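Local coordinates for dual specificity protein phosphatase 8 (Homo sapiens, PDB 4JMK) that probably dephosphorylates phosphotyrosine, phosphoserine and phosphothreonine in proteins and negatively regulates mitogen-activated protein kinases, the chain here being its dual-specificity catalytic domain, at residues A[137-140]-A[141-145]; A[129-132]-A[133-136]. The protein carries 1 engineered substitution. All coordinates share one frame; numbering follows the deposited sequence.

Contact 1: residues A[137-140]-A[141-145]; sequences EYER and SLKLL
In the last long helix of the dual-specificity phosphatase domain, 129-148, Tyr138 and Leu142 pack one turn apart on the flank that faces helix 94-107. The tyrosine CG stands anti to the backbone N (chi1 -176°), which swings the ring along the helix until Leu142 covers part of one face: CD1 makes an off-centre CH-pi contact, 4.2 Å from the ring centroid, and comes to 3.7 Å from CE2. Beyond the ring, Tyr138 OH is hydrogen-bonded to Asp68 of helix 67-79, so this side chain ties two helices together. Tyr138 O is gripped twice, by Leu142 N in the regular helical bond and by Ser141 OG at 2.9 Å, a hydroxyl folded back on its own helix. Glu139, which also touches Met104 of helix 94-107, has OE2 3.1 Å from Lys143 CG, touching the aliphatic chain, while NZ stays 5.1 Å from that oxygen and forms no salt bridge with it. Separately, Arg140 reaches back to form a salt bridge with Glu137, holding the carboxylate side-on with two nitrogens, one to each oxygen: NE meets OE1 at 2.9 Å, and NH2 meets the syn lone pair of OE2 at 3.1 Å.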
ATOM      1  N   GLU A 137      -9.038  11.983  -5.419  1.00 18.06           N
ATOM      2  CA  GLU A 137      -9.944  12.500  -4.382  1.00 18.88           C
ATOM      3  C   GLU A 137      -9.247  12.525  -3.034  1.00 21.24           C
ATOM      4  O   GLU A 137      -9.489  13.417  -2.226  1.00 18.93           O
ATOM      5  CB  GLU A 137     -11.221  11.659  -4.269  1.00 22.50           C
ATOM      6  CG  GLU A 137     -12.442  12.241  -4.966  1.00 43.47           C
ATOM      7  CD  GLU A 137     -12.689  13.689  -4.615  1.00 42.29           C
ATOM      8  OE1 GLU A 137     -12.348  14.551  -5.439  1.00 45.71           O
ATOM      9  OE2 GLU A 137     -13.222  13.978  -3.523  1.00 45.54           O
ATOM     10  N   TYR A 138      -8.390  11.539  -2.796  1.00 17.23           N
ATOM     11  CA  TYR A 138      -7.628  11.490  -1.550  1.00 19.08           C
ATOM     12  C   TYR A 138      -6.699  12.695  -1.478  1.00 20.99           C
ATOM     13  O   TYR A 138      -6.614  13.369  -0.443  1.00 20.53           O
ATOM     14  CB  TYR A 138      -6.850  10.172  -1.462  1.00 16.14           C
ATOM     15  CG  TYR A 138      -6.088   9.976  -0.162  1.00 21.61           C
ATOM     16  CD1 TYR A 138      -6.755   9.964   1.059  1.00 24.55           C
ATOM     17  CD2 TYR A 138      -4.705   9.785  -0.161  1.00 18.77           C
ATOM     18  CE1 TYR A 138      -6.059   9.781   2.256  1.00 22.78           C
ATOM     19  CE2 TYR A 138      -4.000   9.603   1.031  1.00 20.60           C
ATOM     20  CZ  TYR A 138      -4.692   9.603   2.229  1.00 25.92           C
ATOM     21  OH  TYR A 138      -4.017   9.414   3.417  1.00 24.60           O
ATOM     22  N   GLU A 139      -6.025  12.997  -2.587  1.00 14.91           N
ATOM     23  CA  GLU A 139      -5.125  14.144  -2.618  1.00 17.49           C
ATOM     24  C   GLU A 139      -5.893  15.429  -2.351  1.00 22.19           C
ATOM     25  O   GLU A 139      -5.416  16.328  -1.642  1.00 22.19           O
ATOM     26  CB  GLU A 139      -4.439  14.252  -3.978  1.00 24.93           C
ATOM     27  CG  GLU A 139      -3.469  15.415  -4.093  1.00 40.04           C
ATOM     28  CD  GLU A 139      -2.600  15.607  -2.857  1.00 56.65           C
ATOM     29  OE1 GLU A 139      -2.101  14.612  -2.278  1.00 53.99           O
ATOM     30  OE2 GLU A 139      -2.417  16.776  -2.462  1.00 62.88           O
ATOM     31  N   ARG A 140      -7.084  15.516  -2.929  1.00 23.63           N
ATOM     32  CA  ARG A 140      -7.866  16.733  -2.799  1.00 28.55           C
ATOM     33  C   ARG A 140      -8.191  16.954  -1.332  1.00 27.67           C
ATOM     34  O   ARG A 140      -8.124  18.080  -0.837  1.00 30.25           O
ATOM     35  CB  ARG A 140      -9.141  16.643  -3.639  1.00 27.47           C
ATOM     36  CG  ARG A 140      -9.788  17.997  -3.854  1.00 35.82           C
ATOM     37  CD  ARG A 140     -10.923  17.896  -4.836  1.00 31.51           C
ATOM     38  NE  ARG A 140     -12.049  17.170  -4.270  1.00 29.46           N
ATOM     39  CZ  ARG A 140     -12.978  17.725  -3.498  1.00 32.80           C
ATOM     40  NH1 ARG A 140     -12.910  19.017  -3.183  1.00 34.29           N
ATOM     41  NH2 ARG A 140     -13.979  16.989  -3.042  1.00 29.22           N
ATOM     42  N   SER A 141      -8.502  15.867  -0.632  1.00 24.63           N
ATOM     43  CA  SER A 141      -8.872  15.931   0.778  1.00 30.25           C
ATOM     44  C   SER A 141      -7.690  16.261   1.698  1.00 30.22           C
ATOM     45  O   SER A 141      -7.853  16.953   2.707  1.00 30.95           O
ATOM     46  CB  SER A 141      -9.565  14.630   1.207  1.00 28.93           C
ATOM     47  OG  SER A 141      -8.641  13.659   1.674  1.00 41.54           O
ATOM     48  N   LEU A 142      -6.504  15.767   1.355  1.00 20.16           N
ATOM     49  CA  LEU A 142      -5.299  16.103   2.106  1.00 22.23           C
ATOM     50  C   LEU A 142      -5.022  17.597   1.980  1.00 30.06           C
ATOM     51  O   LEU A 142      -4.625  18.258   2.949  1.00 24.44           O
ATOM     52  CB  LEU A 142      -4.097  15.291   1.602  1.00 23.10           C
ATOM     53  CG  LEU A 142      -4.047  13.773   1.851  1.00 28.01           C
ATOM     54  CD1 LEU A 142      -2.875  13.178   1.106  1.00 24.28           C
ATOM     55  CD2 LEU A 142      -3.959  13.438   3.341  1.00 28.82           C
ATOM     56  N   LYS A 143      -5.243  18.141   0.785  1.00 23.52           N
ATOM     57  CA  LYS A 143      -4.976  19.563   0.568  1.00 28.68           C
ATOM     58  C   LYS A 143      -5.916  20.458   1.380  1.00 32.80           C
ATOM     59  O   LYS A 143      -5.527  21.538   1.819  1.00 29.96           O
ATOM     60  CB  LYS A 143      -5.002  19.911  -0.923  1.00 29.71           C
ATOM     61  CG  LYS A 143      -3.729  19.493  -1.643  1.00 39.14           C
ATOM     62  CD  LYS A 143      -3.394  20.438  -2.791  1.00 54.09           C
ATOM     63  CE  LYS A 143      -3.606  19.768  -4.143  1.00 63.66           C
ATOM     64  NZ  LYS A 143      -4.350  20.644  -5.096  1.00 69.14           N
ATOM     65  N   LEU A 144      -7.138  19.993   1.617  1.00 37.87           N
ATOM     66  CA  LEU A 144      -8.069  20.737   2.467  1.00 41.93           C
ATOM     67  C   LEU A 144      -7.745  20.589   3.963  1.00 41.74           C
ATOM     68  O   LEU A 144      -7.892  21.538   4.736  1.00 48.14           O
ATOM     69  CB  LEU A 144      -9.505  20.325   2.156  1.00 46.27           C
ATOM     70  CG  LEU A 144      -9.891  20.610   0.695  1.00 55.82           C
ATOM     71  CD1 LEU A 144     -10.836  19.551   0.164  1.00 62.00           C
ATOM     72  CD2 LEU A 144     -10.506  22.007   0.520  1.00 51.16           C
ATOM     73  N   LEU A 145      -7.294  19.406   4.363  1.00 38.61           N
ATOM     74  CA  LEU A 145      -6.804  19.194   5.726  1.00 34.23           C
ATOM     75  C   LEU A 145      -5.608  20.101   6.030  1.00 40.96           C
ATOM     76  O   LEU A 145      -5.536  20.724   7.100  1.00 35.93           O
ATOM     77  CB  LEU A 145      -6.427  17.722   5.931  1.00 40.88           C
ATOM     78  CG  LEU A 145      -7.390  16.856   6.751  1.00 43.30           C
ATOM     79  CD1 LEU A 145      -8.776  17.489   6.838  1.00 49.07           C
ATOM     80  CD2 LEU A 145      -7.468  15.429   6.190  1.00 41.22           C
TER

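Contact 2: residues A[129-132]-A[133-136]; sequences FNFL and GQLL
Asn130 and Gln134 join their side-chain amides across the first turn of helix 129-148, the C-terminal helix of the dual-specificity phosphatase fold. Gln134 NE2 donates to Asn130 OD1 at 2.9 Å, with an N-H...O angle of 143°. The oxygen lies in the glutamine's amide plane, but the donor stands above the asparagine's carbonyl plane, the two amides being turned 60° apart. Asn130 puts its CG anti to the backbone N (chi1 168°), bringing OD1 within range of the extended glutamine. Both amides also hold the loop before helix 67-79: Asn130 ND2 and Gln134 NE2 both donate to Glu61 O, and Gln134 OE1 accepts from Leu63 N. An alanine in place of Gln134 would probably leave Asn130 OD1 without this donor, Leu63 N without its acceptor, and the loop held by fewer bonds. The tightly packed side is built on Phe131 and Leu135. The buried Phe131 ring has Gln134 NE2 at its edge, 4.0 Å from CD2, with ring and amide planes nearly perpendicular, and it packs on Arg94 and Thr97. Leu135 is buried against Thr97 and Ile100 of helix 94-107. The looser side holds the exposed Phe129 and Leu136, which add little across the turn beyond their backbone bonds, such as that from Gly133 N to Phe129 O. Leu132, partly exposed, leans on Tyr115 of helix 111-121 and crosses Leu135, its CD2 3.9 Å from Leu135 CD1.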
ATOM      1  N   PHE A 129      -8.796   2.212 -13.188  1.00 15.99           N
ATOM      2  CA  PHE A 129      -9.051   3.649 -13.197  1.00 20.00           C
ATOM      3  C   PHE A 129      -9.835   4.109 -11.973  1.00 17.57           C
ATOM      4  O   PHE A 129      -9.652   5.231 -11.492  1.00 16.29           O
ATOM      5  CB  PHE A 129      -9.821   4.025 -14.460  1.00 19.30           C
ATOM      6  CG  PHE A 129      -9.025   3.855 -15.722  1.00 19.36           C
ATOM      7  CD1 PHE A 129      -9.604   3.291 -16.852  1.00 25.02           C
ATOM      8  CD2 PHE A 129      -7.708   4.282 -15.787  1.00 22.13           C
ATOM      9  CE1 PHE A 129      -8.876   3.146 -18.025  1.00 29.34           C
ATOM     10  CE2 PHE A 129      -6.978   4.138 -16.952  1.00 27.67           C
ATOM     11  CZ  PHE A 129      -7.559   3.567 -18.072  1.00 24.81           C
ATOM     12  N   ASN A 130     -10.737   3.257 -11.502  1.00 17.95           N
ATOM     13  CA  ASN A 130     -11.524   3.566 -10.313  1.00 18.57           C
ATOM     14  C   ASN A 130     -10.611   3.867  -9.109  1.00 16.52           C
ATOM     15  O   ASN A 130     -10.813   4.853  -8.392  1.00 17.92           O
ATOM     16  CB  ASN A 130     -12.500   2.413 -10.036  1.00 23.32           C
ATOM     17  CG  ASN A 130     -13.164   2.506  -8.670  1.00 33.17           C
ATOM     18  OD1 ASN A 130     -13.737   3.538  -8.314  1.00 32.58           O
ATOM     19  ND2 ASN A 130     -13.087   1.422  -7.897  1.00 31.65           N
ATOM     20  N   PHE A 131      -9.594   3.034  -8.893  1.00 16.36           N
ATOM     21  CA  PHE A 131      -8.649   3.272  -7.791  1.00 14.57           C
ATOM     22  C   PHE A 131      -7.786   4.500  -8.017  1.00 17.69           C
ATOM     23  O   PHE A 131      -7.528   5.277  -7.086  1.00 14.02           O
ATOM     24  CB  PHE A 131      -7.765   2.036  -7.543  1.00 17.34           C
ATOM     25  CG  PHE A 131      -8.530   0.840  -7.060  1.00 20.59           C
ATOM     26  CD1 PHE A 131      -8.051  -0.443  -7.281  1.00 24.34           C
ATOM     27  CD2 PHE A 131      -9.746   1.001  -6.395  1.00 26.87           C
ATOM     28  CE1 PHE A 131      -8.775  -1.553  -6.849  1.00 28.78           C
ATOM     29  CE2 PHE A 131     -10.473  -0.105  -5.951  1.00 27.44           C
ATOM     30  CZ  PHE A 131      -9.985  -1.382  -6.180  1.00 25.01           C
ATOM     31  N   LEU A 132      -7.334   4.696  -9.252  1.00 14.46           N
ATOM     32  CA  LEU A 132      -6.551   5.892  -9.563  1.00 16.31           C
ATOM     33  C   LEU A 132      -7.344   7.186  -9.298  1.00 16.80           C
ATOM     34  O   LEU A 132      -6.798   8.167  -8.784  1.00 16.81           O
ATOM     35  CB  LEU A 132      -6.046   5.844 -11.016  1.00 18.36           C
ATOM     36  CG  LEU A 132      -4.918   4.864 -11.317  1.00 19.76           C
ATOM     37  CD1 LEU A 132      -4.564   4.907 -12.797  1.00 17.77           C
ATOM     38  CD2 LEU A 132      -3.695   5.195 -10.454  1.00 21.09           C
ATOM     39  N   GLY A 133      -8.633   7.182  -9.632  1.00 17.53           N
ATOM     40  CA  GLY A 133      -9.484   8.328  -9.347  1.00 15.10           C
ATOM     41  C   GLY A 133      -9.654   8.588  -7.855  1.00 15.36           C
ATOM     42  O   GLY A 133      -9.702   9.744  -7.419  1.00 16.49           O
ATOM     43  N   GLN A 134      -9.752   7.519  -7.065  1.00 19.00           N
ATOM     44  CA  GLN A 134      -9.826   7.665  -5.612  1.00 16.92           C
ATOM     45  C   GLN A 134      -8.545   8.281  -5.047  1.00 16.72           C
ATOM     46  O   GLN A 134      -8.599   9.029  -4.074  1.00 16.26           O
ATOM     47  CB  GLN A 134     -10.193   6.329  -4.949  1.00 15.03           C
ATOM     48  CG  GLN A 134     -11.625   5.895  -5.278  1.00 21.80           C
ATOM     49  CD  GLN A 134     -11.974   4.498  -4.786  1.00 24.61           C
ATOM     50  OE1 GLN A 134     -11.682   4.133  -3.646  1.00 30.83           O
ATOM     51  NE2 GLN A 134     -12.616   3.710  -5.648  1.00 27.25           N
ATOM     52  N   LEU A 135      -7.398   8.012  -5.673  1.00 16.07           N
ATOM     53  CA  LEU A 135      -6.167   8.746  -5.343  1.00 15.47           C
ATOM     54  C   LEU A 135      -6.291  10.252  -5.559  1.00 18.37           C
ATOM     55  O   LEU A 135      -5.832  11.048  -4.729  1.00 18.59           O
ATOM     56  CB  LEU A 135      -4.988   8.245  -6.185  1.00 20.27           C
ATOM     57  CG  LEU A 135      -4.411   6.872  -5.919  1.00 29.54           C
ATOM     58  CD1 LEU A 135      -3.238   6.646  -6.862  1.00 31.01           C
ATOM     59  CD2 LEU A 135      -3.969   6.791  -4.464  1.00 36.26           C
ATOM     60  N   LEU A 136      -6.863  10.656  -6.689  1.00 15.75           N
ATOM     61  CA  LEU A 136      -7.120  12.077  -6.921  1.00 18.81           C
ATOM     62  C   LEU A 136      -7.968  12.678  -5.806  1.00 17.96           C
ATOM     63  O   LEU A 136      -7.670  13.777  -5.326  1.00 21.59           O
ATOM     64  CB  LEU A 136      -7.829  12.320  -8.259  1.00 20.52           C
ATOM     65  CG  LEU A 136      -7.002  12.678  -9.487  1.00 31.12           C
ATOM     66  CD1 LEU A 136      -7.838  13.433 -10.534  1.00 18.31           C
ATOM     67  CD2 LEU A 136      -5.793  13.479  -9.101  1.00 30.93           C
TER

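In the fold
Contacts 1 and 2 are successive portions of one helix, 129-148, with centres about 13 Å apart; residues 129-136 run directly into 137-145, and no other touch joins them. Both set an aromatic side chain against helix 94-107, Phe131 near its start and Tyr138 further along. Their settings differ: contact 2 is partly buried and close to the catalytic pocket, whereas contact 1 lies at the surface, away from it. The side chain of Phe131 is about 8 Å from that of Ser88, an engineered residue at the predicted phosphocysteine position, and about 5 Å from a bound sulfate, probably from the crystallisation liquor.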